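Local structure of aminomethyltransferase (Bartonella henselae, 3GIR) at residues L66-H71 with E244-A249; F79-M84 with L174-G179; V95-Y100 with F161-Q166. The protein belongs to the aminomethyltransferase (T-protein) family and combines a folate-binding-type domain with a C-terminal barrel domain. All coordinates share one frame; numbering follows the deposited sequence. Where two conformers were deposited one is given.

Interaction 1. Residues L66-H71 with E244-A249; sequences LKEHLH and EWVGLA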
ATOM      1  N   LEU A  66      14.720   5.108  12.808  1.00 18.21           N
ATOM      2  CA  LEU A  66      13.903   5.456  13.958  1.00 19.56           C
ATOM      3  C   LEU A  66      13.354   6.894  13.894  1.00 17.44           C
ATOM      4  O   LEU A  66      12.113   7.089  14.016  1.00 17.81           O
ATOM      5  CB  LEU A  66      14.683   5.205  15.254  1.00 20.58           C
ATOM      6  CG  LEU A  66      15.214   3.807  15.515  1.00 26.93           C
ATOM      7  CD1 LEU A  66      16.102   3.806  16.816  1.00 32.82           C
ATOM      8  CD2 LEU A  66      14.065   2.801  15.598  1.00 30.75           C
ATOM      9  N   LYS A  67      14.227   7.865  13.716  1.00 19.56           N
ATOM     10  CA  LYS A  67      13.850   9.266  13.740  1.00 19.24           C
ATOM     11  C   LYS A  67      13.038   9.645  12.481  1.00 18.33           C
ATOM     12  O   LYS A  67      12.187  10.527  12.525  1.00 20.00           O
ATOM     13  CB  LYS A  67      15.009  10.214  13.985  1.00 20.08           C
ATOM     14  CG  LYS A  67      15.544  10.188  15.443  1.00 23.93           C
ATOM     15  CD  LYS A  67      16.708  11.082  15.610  1.00 31.69           C
ATOM     16  CE  LYS A  67      17.175  11.054  17.085  1.00 38.25           C
ATOM     17  NZ  LYS A  67      18.592  11.588  17.143  1.00 42.54           N
ATOM     18  N   GLU A  68      13.234   8.961  11.379  1.00 18.22           N
ATOM     19  CA  GLU A  68      12.452   9.226  10.162  1.00 16.72           C
ATOM     20  C   GLU A  68      10.995   8.807  10.402  1.00 17.31           C
ATOM     21  O   GLU A  68      10.024   9.492  10.060  1.00 18.54           O
ATOM     22  CB  GLU A  68      13.036   8.437   8.943  1.00 16.96           C
ATOM     23  CG  GLU A  68      14.342   8.969   8.400  1.00 19.45           C
ATOM     24  CD  GLU A  68      15.092   7.978   7.482  1.00 17.88           C
ATOM     25  OE1 GLU A  68      14.471   7.283   6.676  1.00 17.58           O
ATOM     26  OE2 GLU A  68      16.320   7.921   7.552  1.00 19.87           O
ATOM     27  N   HIS A  69      10.838   7.619  11.001  1.00 16.68           N
ATOM     28  CA  HIS A  69       9.519   7.157  11.419  1.00 17.92           C
ATOM     29  C   HIS A  69       8.831   8.141  12.340  1.00 17.28           C
ATOM     30  O   HIS A  69       7.672   8.600  12.117  1.00 17.68           O
ATOM     31  CB  HIS A  69       9.655   5.754  12.038  1.00 17.71           C
ATOM     32  CG  HIS A  69       8.357   5.162  12.511  1.00 17.01           C
ATOM     33  ND1 HIS A  69       7.817   4.019  11.962  1.00 17.05           N
ATOM     34  CD2 HIS A  69       7.510   5.558  13.496  1.00 18.20           C
ATOM     35  CE1 HIS A  69       6.681   3.744  12.584  1.00 17.24           C
ATOM     36  NE2 HIS A  69       6.456   4.673  13.511  1.00 17.95           N
ATOM     37  N   LEU A  70       9.522   8.467  13.443  1.00 17.53           N
ATOM     38  CA  LEU A  70       8.967   9.381  14.425  1.00 18.49           C
ATOM     39  C   LEU A  70       8.704  10.749  13.820  1.00 17.37           C
ATOM     40  O   LEU A  70       7.668  11.340  14.126  1.00 19.81           O
ATOM     41  CB  LEU A  70       9.860   9.447  15.675  1.00 19.08           C
ATOM     42  CG  LEU A  70       9.985   8.139  16.474  1.00 20.31           C
ATOM     43  CD1 LEU A  70      11.189   8.268  17.501  1.00 25.38           C
ATOM     44  CD2 LEU A  70       8.700   7.672  17.135  1.00 21.12           C
ATOM     45  N   HIS A  71       9.579  11.200  12.934  1.00 18.33           N
ATOM     46  CA  HIS A  71       9.382  12.472  12.239  1.00 18.56           C
ATOM     47  C   HIS A  71       8.066  12.548  11.479  1.00 19.07           C
ATOM     48  O   HIS A  71       7.340  13.563  11.522  1.00 18.43           O
ATOM     49  CB  HIS A  71      10.585  12.830  11.347  1.00 19.22           C
ATOM     50  CG  HIS A  71      10.415  14.155  10.668  1.00 22.32           C
ATOM     51  ND1 HIS A  71      10.823  15.334  11.257  1.00 21.18           N
ATOM     52  CD2 HIS A  71       9.833  14.489   9.491  1.00 20.34           C
ATOM     53  CE1 HIS A  71      10.531  16.337  10.436  1.00 21.61           C
ATOM     54  NE2 HIS A  71       9.909  15.860   9.373  1.00 21.21           N
ATOM     55  N   GLU A 244      11.222  16.245   6.129  1.00 17.41           N
ATOM     56  CA  GLU A 244      12.439  15.482   5.870  1.00 17.84           C
ATOM     57  C   GLU A 244      12.131  14.352   4.938  1.00 16.51           C
ATOM     58  O   GLU A 244      11.025  13.821   4.953  1.00 16.90           O
ATOM     59  CB  GLU A 244      13.011  14.915   7.159  1.00 16.89           C
ATOM     60  CG  GLU A 244      13.346  15.964   8.252  1.00 18.44           C
ATOM     61  CD  GLU A 244      14.583  16.833   7.932  1.00 25.57           C
ATOM     62  OE1 GLU A 244      15.325  16.580   6.976  1.00 29.37           O
ATOM     63  OE2 GLU A 244      14.831  17.834   8.654  1.00 26.57           O
ATOM     64  N   TRP A 245      13.130  13.900   4.199  1.00 17.29           N
ATOM     65  CA  TRP A 245      13.023  12.646   3.454  1.00 16.87           C
ATOM     66  C   TRP A 245      12.959  11.433   4.417  1.00 16.48           C
ATOM     67  O   TRP A 245      13.620  11.420   5.483  1.00 15.84           O
ATOM     68  CB  TRP A 245      14.268  12.402   2.643  1.00 17.22           C
ATOM     69  CG  TRP A 245      14.457  13.144   1.364  1.00 17.33           C
ATOM     70  CD1 TRP A 245      15.519  13.982   1.112  1.00 16.74           C
ATOM     71  CD2 TRP A 245      13.680  13.098   0.165  1.00 16.52           C
ATOM     72  NE1 TRP A 245      15.443  14.458  -0.152  1.00 18.31           N
ATOM     73  CE2 TRP A 245      14.326  13.934  -0.776  1.00 17.28           C
ATOM     74  CE3 TRP A 245      12.518  12.455  -0.215  1.00 16.46           C
ATOM     75  CZ2 TRP A 245      13.854  14.110  -2.083  1.00 18.67           C
ATOM     76  CZ3 TRP A 245      12.030  12.652  -1.476  1.00 15.58           C
ATOM     77  CH2 TRP A 245      12.703  13.487  -2.419  1.00 17.78           C
ATOM     78  N   VAL A 246      12.063  10.493   4.063  1.00 14.02           N
ATOM     79  CA  VAL A 246      11.885   9.260   4.800  1.00 13.93           C
ATOM     80  C   VAL A 246      12.206   8.098   3.830  1.00 13.52           C
ATOM     81  O   VAL A 246      11.688   8.049   2.713  1.00 14.72           O
ATOM     82  CB  VAL A 246      10.495   9.219   5.369  1.00 14.38           C
ATOM     83  CG1 VAL A 246      10.300   7.930   6.187  1.00 14.65           C
ATOM     84  CG2 VAL A 246      10.313  10.425   6.260  1.00 14.35           C
ATOM     85  N   GLY A 247      12.994   7.139   4.275  1.00 14.36           N
ATOM     86  CA  GLY A 247      13.414   5.985   3.501  1.00 15.84           C
ATOM     87  C   GLY A 247      12.467   4.815   3.581  1.00 15.04           C
ATOM     88  O   GLY A 247      11.489   4.826   4.334  1.00 15.83           O
ATOM     89  N   LEU A 248      12.738   3.809   2.769  1.00 16.15           N
ATOM     90  CA  LEU A 248      11.855   2.633   2.708  1.00 16.04           C
ATOM     91  C   LEU A 248      11.757   1.885   4.011  1.00 16.25           C
ATOM     92  O   LEU A 248      10.698   1.269   4.281  1.00 16.81           O
ATOM     93  CB  LEU A 248      12.364   1.683   1.605  1.00 18.32           C
ATOM     94  CG  LEU A 248      11.918   2.022   0.174  1.00 22.31           C
ATOM     95  CD1 LEU A 248      12.178   0.731  -0.633  1.00 25.75           C
ATOM     96  CD2 LEU A 248      10.495   2.732  -0.215  1.00 21.43           C
ATOM     97  N   ALA A 249      12.826   1.872   4.838  1.00 16.71           N
ATOM     98  CA  ALA A 249      12.766   1.165   6.129  1.00 15.98           C
ATOM     99  C   ALA A 249      11.698   1.757   7.037  1.00 16.52           C
ATOM    100  O   ALA A 249      10.859   1.021   7.563  1.00 17.00           O
ATOM    101  CB  ALA A 249      14.138   0.996   6.803  1.00 18.71           C
TER

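Interaction 2. Residues F79-M84 with L174-G179; sequences FDISHM and LLALQG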
ATOM      1  N   PHE A  79       8.365  11.117   0.933  1.00 15.02           N
ATOM      2  CA  PHE A  79       8.735   9.803   0.441  1.00 14.35           C
ATOM      3  C   PHE A  79       8.752   9.829  -1.080  1.00 15.13           C
ATOM      4  O   PHE A  79       7.768  10.201  -1.710  1.00 15.74           O
ATOM      5  CB  PHE A  79       7.721   8.720   0.864  1.00 14.98           C
ATOM      6  CG  PHE A  79       7.447   8.606   2.339  1.00 15.71           C
ATOM      7  CD1 PHE A  79       7.850   7.485   3.049  1.00 15.99           C
ATOM      8  CD2 PHE A  79       6.728   9.601   2.999  1.00 14.73           C
ATOM      9  CE1 PHE A  79       7.566   7.370   4.412  1.00 15.62           C
ATOM     10  CE2 PHE A  79       6.504   9.480   4.356  1.00 15.57           C
ATOM     11  CZ  PHE A  79       6.937   8.376   5.046  1.00 16.24           C
ATOM     12  N   ASP A  80       9.878   9.405  -1.667  1.00 13.93           N
ATOM     13  CA  ASP A  80       9.926   9.228  -3.086  1.00 14.02           C
ATOM     14  C   ASP A  80       9.436   7.823  -3.412  1.00 15.59           C
ATOM     15  O   ASP A  80      10.114   6.810  -3.153  1.00 16.90           O
ATOM     16  CB  ASP A  80      11.355   9.434  -3.640  1.00 14.50           C
ATOM     17  CG  ASP A  80      11.381   9.422  -5.142  1.00 18.13           C
ATOM     18  OD1 ASP A  80      10.352   9.050  -5.784  1.00 15.82           O
ATOM     19  OD2 ASP A  80      12.469   9.733  -5.718  1.00 16.90           O
ATOM     20  N   ILE A  81       8.234   7.741  -3.993  1.00 14.43           N
ATOM     21  CA  ILE A  81       7.573   6.510  -4.332  1.00 13.01           C
ATOM     22  C   ILE A  81       7.373   6.412  -5.859  1.00 13.57           C
ATOM     23  O   ILE A  81       6.427   5.822  -6.358  1.00 15.00           O
ATOM     24  CB  ILE A  81       6.274   6.274  -3.488  1.00 15.01           C
ATOM     25  CG1 ILE A  81       5.338   7.423  -3.638  1.00 17.18           C
ATOM     26  CG2 ILE A  81       6.677   6.062  -2.002  1.00 17.08           C
ATOM     27  CD1 ILE A  81       3.957   7.080  -2.995  1.00 22.03           C
ATOM     28  N   SER A  82       8.377   6.905  -6.598  1.00 15.14           N
ATOM     29  CA  SER A  82       8.350   6.959  -8.048  1.00 14.60           C
ATOM     30  C   SER A  82       8.521   5.592  -8.674  1.00 15.49           C
ATOM     31  O   SER A  82       8.468   5.481  -9.893  1.00 18.07           O
ATOM     32  CB  SER A  82       9.427   7.907  -8.599  1.00 15.28           C
ATOM     33  OG  SER A  82       9.195   9.234  -8.153  1.00 17.46           O
ATOM     34  N   HIS A  83       8.777   4.558  -7.869  1.00 16.10           N
ATOM     35  CA  HIS A  83       8.822   3.173  -8.292  1.00 16.97           C
ATOM     36  C   HIS A  83       7.429   2.616  -8.512  1.00 17.63           C
ATOM     37  O   HIS A  83       7.256   1.638  -9.255  1.00 19.82           O
ATOM     38  CB  HIS A  83       9.657   2.341  -7.298  1.00 17.72           C
ATOM     39  CG  HIS A  83       9.094   2.263  -5.930  1.00 16.56           C
ATOM     40  ND1 HIS A  83       8.501   3.340  -5.303  1.00 18.54           N
ATOM     41  CD2 HIS A  83       8.957   1.223  -5.058  1.00 19.15           C
ATOM     42  CE1 HIS A  83       8.076   2.991  -4.098  1.00 20.19           C
ATOM     43  NE2 HIS A  83       8.322   1.697  -3.926  1.00 21.74           N
ATOM     44  N   MET A  84       6.425   3.206  -7.888  1.00 16.05           N
ATOM     45  CA  MET A  84       5.012   2.883  -8.147  0.50 16.22           C
ATOM     46  C   MET A  84       4.649   3.378  -9.540  1.00 16.41           C
ATOM     47  O   MET A  84       5.352   4.195 -10.127  1.00 18.63           O
ATOM     48  CB  MET A  84       4.071   3.585  -7.157  0.50 15.98           C
ATOM     49  CG  MET A  84       4.338   3.345  -5.660  0.50 17.05           C
ATOM     50  SD  MET A  84       4.178   1.639  -5.027  0.50 16.35           S
ATOM     51  CE  MET A  84       2.483   1.496  -4.649  0.50 13.44           C
ATOM     52  N   LEU A 174       6.270  10.200  -8.353  1.00 16.09           N
ATOM     53  CA  LEU A 174       5.242  10.115  -7.357  1.00 15.44           C
ATOM     54  C   LEU A 174       5.905  10.359  -6.005  1.00 15.55           C
ATOM     55  O   LEU A 174       6.884   9.668  -5.631  1.00 16.11           O
ATOM     56  CB  LEU A 174       4.554   8.729  -7.331  1.00 16.17           C
ATOM     57  CG  LEU A 174       3.287   8.612  -6.427  1.00 18.34           C
ATOM     58  CD1 LEU A 174       2.125   9.475  -6.843  1.00 20.69           C
ATOM     59  CD2 LEU A 174       2.910   7.112  -6.448  1.00 19.34           C
ATOM     60  N   LEU A 175       5.398  11.342  -5.267  1.00 14.38           N
ATOM     61  CA  LEU A 175       5.895  11.731  -3.937  1.00 14.02           C
ATOM     62  C   LEU A 175       4.760  11.559  -2.964  1.00 16.23           C
ATOM     63  O   LEU A 175       3.667  11.940  -3.268  1.00 18.47           O
ATOM     64  CB  LEU A 175       6.378  13.178  -3.884  1.00 14.94           C
ATOM     65  CG  LEU A 175       7.442  13.555  -4.899  1.00 15.65           C
ATOM     66  CD1 LEU A 175       7.700  15.076  -4.903  1.00 18.77           C
ATOM     67  CD2 LEU A 175       8.692  12.835  -4.549  1.00 17.62           C
ATOM     68  N   ALA A 176       5.010  11.036  -1.779  1.00 14.04           N
ATOM     69  CA  ALA A 176       4.051  11.070  -0.699  1.00 14.66           C
ATOM     70  C   ALA A 176       4.526  12.070   0.345  1.00 15.45           C
ATOM     71  O   ALA A 176       5.663  12.117   0.686  1.00 15.40           O
ATOM     72  CB  ALA A 176       3.961   9.666  -0.055  1.00 15.09           C
ATOM     73  N   LEU A 177       3.574  12.866   0.857  1.00 14.76           N
ATOM     74  CA  LEU A 177       3.861  13.894   1.896  1.00 14.78           C
ATOM     75  C   LEU A 177       2.890  13.539   3.002  1.00 14.57           C
ATOM     76  O   LEU A 177       1.679  13.708   2.871  1.00 16.42           O
ATOM     77  CB  LEU A 177       3.585  15.297   1.410  1.00 15.82           C
ATOM     78  CG  LEU A 177       3.837  16.390   2.433  1.00 17.64           C
ATOM     79  CD1 LEU A 177       5.355  16.558   2.684  1.00 20.20           C
ATOM     80  CD2 LEU A 177       3.253  17.700   1.857  1.00 20.87           C
ATOM     81  N   GLN A 178       3.392  13.060   4.138  1.00 16.02           N
ATOM     82  CA  GLN A 178       2.586  12.374   5.161  1.00 15.48           C
ATOM     83  C   GLN A 178       2.901  12.884   6.552  1.00 15.47           C
ATOM     84  O   GLN A 178       4.031  13.158   6.886  1.00 16.15           O
ATOM     85  CB  GLN A 178       2.854  10.875   5.163  1.00 13.85           C
ATOM     86  CG  GLN A 178       2.641  10.228   3.837  1.00 14.25           C
ATOM     87  CD  GLN A 178       1.160   9.967   3.548  1.00 14.71           C
ATOM     88  OE1 GLN A 178       0.466   9.266   4.334  1.00 16.91           O
ATOM     89  NE2 GLN A 178       0.708  10.398   2.344  1.00 14.97           N
ATOM     90  N   GLY A 179       1.861  12.996   7.397  1.00 15.94           N
ATOM     91  CA  GLY A 179       2.012  13.412   8.768  1.00 17.48           C
ATOM     92  C   GLY A 179       1.028  14.534   9.168  1.00 17.42           C
ATOM     93  O   GLY A 179       0.347  15.128   8.318  1.00 17.01           O
TER

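Interaction 3. Residues V95-Y100 with F161-Q166; sequences VEFLSY and FGFECQ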
ATOM      1  N   VAL A  95     -15.829   2.604 -17.785  1.00 22.28           N
ATOM      2  CA  VAL A  95     -16.641   2.092 -16.663  1.00 22.65           C
ATOM      3  C   VAL A  95     -16.919   0.591 -16.723  1.00 22.52           C
ATOM      4  O   VAL A  95     -16.774  -0.137 -15.727  1.00 22.99           O
ATOM      5  CB  VAL A  95     -17.989   2.876 -16.530  1.00 23.53           C
ATOM      6  CG1 VAL A  95     -19.002   2.204 -15.549  1.00 24.09           C
ATOM      7  CG2 VAL A  95     -17.696   4.342 -16.131  1.00 25.26           C
ATOM      8  N   GLU A  96     -17.373   0.098 -17.874  1.00 22.84           N
ATOM      9  CA  GLU A  96     -17.652  -1.280 -18.040  1.00 22.18           C
ATOM     10  C   GLU A  96     -16.368  -2.156 -17.992  1.00 20.88           C
ATOM     11  O   GLU A  96     -16.332  -3.207 -17.401  1.00 20.52           O
ATOM     12  CB  GLU A  96     -18.352  -1.448 -19.401  1.00 24.12           C
ATOM     13  CG  GLU A  96     -19.696  -0.774 -19.427  1.00 27.36           C
ATOM     14  CD  GLU A  96     -19.753   0.741 -19.732  1.00 33.24           C
ATOM     15  OE1 GLU A  96     -18.718   1.443 -19.965  1.00 28.46           O
ATOM     16  OE2 GLU A  96     -20.915   1.265 -19.695  1.00 38.09           O
ATOM     17  N   PHE A  97     -15.296  -1.665 -18.575  1.00 19.90           N
ATOM     18  CA  PHE A  97     -14.054  -2.372 -18.508  1.00 18.28           C
ATOM     19  C   PHE A  97     -13.601  -2.560 -17.029  1.00 16.64           C
ATOM     20  O   PHE A  97     -13.217  -3.674 -16.592  1.00 17.97           O
ATOM     21  CB  PHE A  97     -13.002  -1.653 -19.294  1.00 18.06           C
ATOM     22  CG  PHE A  97     -11.609  -2.095 -18.932  1.00 20.06           C
ATOM     23  CD1 PHE A  97     -11.205  -3.435 -19.008  1.00 20.04           C
ATOM     24  CD2 PHE A  97     -10.702  -1.146 -18.470  1.00 19.27           C
ATOM     25  CE1 PHE A  97      -9.945  -3.789 -18.630  1.00 18.17           C
ATOM     26  CE2 PHE A  97      -9.459  -1.544 -18.013  1.00 21.85           C
ATOM     27  CZ  PHE A  97      -9.072  -2.825 -18.118  1.00 20.54           C
ATOM     28  N   LEU A  98     -13.651  -1.471 -16.267  1.00 18.18           N
ATOM     29  CA  LEU A  98     -13.183  -1.493 -14.872  1.00 17.91           C
ATOM     30  C   LEU A  98     -14.006  -2.402 -14.011  1.00 19.62           C
ATOM     31  O   LEU A  98     -13.464  -3.100 -13.158  1.00 20.07           O
ATOM     32  CB  LEU A  98     -13.013  -0.068 -14.291  1.00 18.39           C
ATOM     33  CG  LEU A  98     -11.793   0.637 -14.892  1.00 18.48           C
ATOM     34  CD1 LEU A  98     -11.966   2.137 -14.558  1.00 19.43           C
ATOM     35  CD2 LEU A  98     -10.457   0.073 -14.336  1.00 19.64           C
ATOM     36  N   SER A  99     -15.315  -2.437 -14.263  1.00 19.77           N
ATOM     37  CA  SER A  99     -16.189  -3.331 -13.470  1.00 20.01           C
ATOM     38  C   SER A  99     -16.044  -4.800 -13.829  1.00 20.75           C
ATOM     39  O   SER A  99     -16.462  -5.650 -13.080  1.00 21.07           O
ATOM     40  CB  SER A  99     -17.646  -2.874 -13.630  1.00 21.62           C
ATOM     41  OG  SER A  99     -17.791  -1.521 -13.368  1.00 24.36           O
ATOM     42  N   TYR A 100     -15.428  -5.098 -14.952  1.00 20.02           N
ATOM     43  CA  TYR A 100     -15.018  -6.459 -15.285  1.00 20.48           C
ATOM     44  C   TYR A 100     -13.631  -6.802 -14.766  1.00 20.57           C
ATOM     45  O   TYR A 100     -13.387  -7.859 -14.167  1.00 20.18           O
ATOM     46  CB  TYR A 100     -15.072  -6.622 -16.780  1.00 20.97           C
ATOM     47  CG  TYR A 100     -14.465  -7.908 -17.265  1.00 20.28           C
ATOM     48  CD1 TYR A 100     -15.051  -9.132 -16.964  1.00 23.78           C
ATOM     49  CD2 TYR A 100     -13.317  -7.922 -18.013  1.00 20.16           C
ATOM     50  CE1 TYR A 100     -14.491 -10.308 -17.384  1.00 23.53           C
ATOM     51  CE2 TYR A 100     -12.763  -9.103 -18.474  1.00 21.78           C
ATOM     52  CZ  TYR A 100     -13.391 -10.316 -18.157  1.00 20.06           C
ATOM     53  OH  TYR A 100     -12.840 -11.508 -18.539  1.00 23.33           O
ATOM     54  N   PHE A 161      -9.359  -6.193 -23.909  1.00 19.64           N
ATOM     55  CA  PHE A 161      -9.477  -6.581 -25.347  1.00 21.63           C
ATOM     56  C   PHE A 161     -10.900  -6.375 -25.891  1.00 22.69           C
ATOM     57  O   PHE A 161     -11.090  -5.851 -27.005  1.00 24.27           O
ATOM     58  CB  PHE A 161      -9.123  -8.038 -25.545  1.00 22.35           C
ATOM     59  CG  PHE A 161      -7.654  -8.357 -25.602  1.00 19.64           C
ATOM     60  CD1 PHE A 161      -6.674  -7.405 -25.863  1.00 22.21           C
ATOM     61  CD2 PHE A 161      -7.253  -9.648 -25.337  1.00 22.65           C
ATOM     62  CE1 PHE A 161      -5.323  -7.785 -25.936  1.00 23.37           C
ATOM     63  CE2 PHE A 161      -5.915  -9.982 -25.438  1.00 20.66           C
ATOM     64  CZ  PHE A 161      -5.001  -9.074 -25.696  1.00 23.07           C
ATOM     65  N   GLY A 162     -11.889  -6.786 -25.134  1.00 24.19           N
ATOM     66  CA  GLY A 162     -13.265  -6.595 -25.610  1.00 25.63           C
ATOM     67  C   GLY A 162     -13.825  -5.175 -25.562  1.00 27.12           C
ATOM     68  O   GLY A 162     -14.867  -4.864 -26.196  1.00 29.47           O
ATOM     69  N   PHE A 163     -13.164  -4.266 -24.846  1.00 22.99           N
ATOM     70  CA  PHE A 163     -13.820  -3.016 -24.503  1.00 22.93           C
ATOM     71  C   PHE A 163     -13.292  -1.857 -25.272  1.00 23.33           C
ATOM     72  O   PHE A 163     -12.127  -1.828 -25.675  1.00 21.78           O
ATOM     73  CB  PHE A 163     -13.645  -2.700 -22.984  1.00 22.12           C
ATOM     74  CG  PHE A 163     -14.321  -3.663 -22.088  1.00 21.10           C
ATOM     75  CD1 PHE A 163     -15.650  -3.472 -21.721  1.00 22.46           C
ATOM     76  CD2 PHE A 163     -13.655  -4.772 -21.598  1.00 19.99           C
ATOM     77  CE1 PHE A 163     -16.264  -4.393 -20.901  1.00 23.73           C
ATOM     78  CE2 PHE A 163     -14.264  -5.651 -20.832  1.00 21.20           C
ATOM     79  CZ  PHE A 163     -15.583  -5.433 -20.460  1.00 22.67           C
ATOM     80  N   GLU A 164     -14.141  -0.874 -25.486  1.00 25.16           N
ATOM     81  CA  GLU A 164     -13.682   0.367 -26.167  0.50 25.60           C
ATOM     82  C   GLU A 164     -13.128   1.320 -25.116  1.00 24.57           C
ATOM     83  O   GLU A 164     -13.780   2.225 -24.626  1.00 25.31           O
ATOM     84  CB  GLU A 164     -14.770   1.043 -26.995  0.50 27.05           C
ATOM     85  CG  GLU A 164     -14.178   2.155 -27.880  0.50 28.35           C
ATOM     86  CD  GLU A 164     -15.185   2.905 -28.710  0.50 33.34           C
ATOM     87  OE1 GLU A 164     -16.409   2.709 -28.532  0.50 36.77           O
ATOM     88  OE2 GLU A 164     -14.738   3.711 -29.551  0.50 32.85           O
ATOM     89  N   CYS A 165     -11.898   1.061 -24.758  1.00 24.70           N
ATOM     90  CA  CYS A 165     -11.213   1.784 -23.686  0.50 24.98           C
ATOM     91  C   CYS A 165      -9.729   1.624 -23.964  1.00 24.66           C
ATOM     92  O   CYS A 165      -9.319   0.629 -24.584  1.00 27.50           O
ATOM     93  CB  CYS A 165     -11.583   1.176 -22.312  0.50 25.29           C
ATOM     94  SG  CYS A 165     -10.859   1.994 -20.843  0.50 28.49           S
ATOM     95  N   GLN A 166      -8.924   2.553 -23.462  1.00 23.64           N
ATOM     96  CA  GLN A 166      -7.479   2.428 -23.545  1.00 23.52           C
ATOM     97  C   GLN A 166      -6.859   2.371 -22.131  1.00 22.54           C
ATOM     98  O   GLN A 166      -7.389   2.987 -21.228  1.00 22.23           O
ATOM     99  CB  GLN A 166      -6.888   3.633 -24.275  1.00 25.27           C
ATOM    100  CG  GLN A 166      -7.354   3.783 -25.747  1.00 30.83           C
ATOM    101  CD  GLN A 166      -7.039   2.585 -26.633  1.00 40.76           C
ATOM    102  OE1 GLN A 166      -7.915   2.090 -27.373  1.00 47.51           O
ATOM    103  NE2 GLN A 166      -5.794   2.117 -26.581  1.00 44.51           N
TER

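Interaction 1. Residues L66-H71 with E244-A249
The imidazole of His71 has the side chain of Glu244 over one face. Glu244 CG sits 3.5 Å above the ring plane, shifted toward the rim, in a CH-pi contact. Glu244 CG lies 3.6 Å from both His71 CE1 and His71 NE2. The two side chains cross at about a right angle, and the carboxylate plane stands 74° from the ring. His71 NE2 does not bond to this carboxylate but to the backbone O of Arg242, a bond that should hold the ring's rotation. The Glu244 side chain also lies about 4 Å from a bound sodium ion, nearest atoms counted.

The second flat group is the carboxylate of Glu68, one helical turn back. Gly247 N donates to Glu68 OE1 over 2.8 Å at a fairly straight 161°. It arrives on the anti side of the oxygen, 30° out of the carboxylate plane. The other oxygen, OE2, bonds to Tyr61 N, Gly64 N and Thr60 OG1. The carboxylate is buried and held at both oxygens, and these donors would be expected to favour its charged form. The extended chain of Glu68 beyond CG carries OE1 across to the loop. Val246 packs beside its base, with Val246 CG1 3.9 Å from Glu68 CB. Trp245 points the other way, and its indole lies nearly parallel to the ring of Tyr61.

Gly247 is the N-cap of helix 248-257. The arrangement is a helix laid against the edge strand of a mixed sheet, with a buried glutamate fastening the strand-to-helix junction.

Interaction 2. Residues F79-M84 with L174-G179
Ile81 and Leu174 form the tight part of this contact. Ile81 CD1 lies 3.6 Å from Leu174 CD2 and 3.9 Å from Ala176 CB. Ile81 CG1 stands between its own backbone N and carbonyl carbon (chi1 56°), which lays the branch across the Leu174 side chain. The pair lies at the end of two paired antiparallel strands, 76-80 and 173-178. Phe79 and Ala176 are a hydrogen-bonded pair, with Phe79 N to Ala176 O and Ala176 N to Phe79 O both 2.9 Å. Ile81 N adds a bond to Leu174 O at a less straight 145°.

Packing is looser at the Gln178 end. Gln178 CG only reaches Phe79 CE2 at 4.0 Å, and the amide turns off to Thr216, Ser213 and Phe221. Met84 CB still touches Leu174 CD2, but the rest of this partly exposed side chain leads away, and the residue has two conformers.

Past the strand end, Ser82 OG donates to Asp80 OD1 (2.6 Å) and accepts from Leu174 N (3.1 Å). Asp80 OD1 also takes Ser82 N, making an Asx turn, while OD2 bonds to His42. A type I turn, Ile81 to Met84, overlaps it. Ser82 OG thus links Leu174 N to Asp80 OD1, and with Ser82 N and His42 this probably holds the carboxylate in a set orientation.

Interaction 3. Residues V95-Y100 with F161-Q166
Phe163 CG lies beside its backbone N, anti to the carbonyl carbon (chi1 -66°), which puts the ring over the Phe97 backbone; Phe97 CG, anti to its own N (chi1 163°), points past it. Phe97 CA stands 3.6 Å above the Phe163 ring plane, over its centre, in a CH-pi contact. Phe97 CB meets Phe163 CG at 3.7 Å. The two phenyl rings are inclined to each other at 56°, and Phe163 CD2 comes to the edge of the Phe97 ring.

Tyr100 stands one turn further along the helix. Its CD2 approaches the edge of the Phe163 ring, 3.7 Å from Phe163 CE2. On the N-terminal side Glu96 CB lies 3.9 Å from Phe163 CE1, while its carboxylate bends away. In the conformer given, Cys165 SG lies near Phe97 CD2; a second conformer makes this contact doubtful.

No hydrogen bond crosses between the segments; the side-chain contacts are apolar or aromatic. Phe97 is buried and also meets Leu156 and Arg159 of helix 149-159 and Val89 of strand 85-90. Phe163 is partly exposed, as befits a contact at the surface. Phe97, Tyr100 and Phe163 make an aromatic cluster, which joins helix 94-101 to the loop leading into edge strand 166-169 of the five-stranded antiparallel sheet.

Overall arrangement
Going from the N terminus, the first sides of the three contacts come on helix 65-74, on strand 76-80 and the turn after it, and on helix 94-101. The loops close in reverse order. Interaction 3 closes first, when residues 161-166 return to helix 94-101. Interaction 2 closes next, as strand 173-178 pairs with strand 76-80. Interaction 1 closes last, at residues 244-249. The three are therefore nested, and none cross. Interactions 1 and 2 touch, through Val246 with Phe79 and Trp245 with Asp80, and share the mixed sheet, where strand 76-80 lies between 173-178 and 243-245. Interaction 3 lies beside the antiparallel sheet, next to its edge strand 166-169, its centre about 40 Å from that of interaction 1.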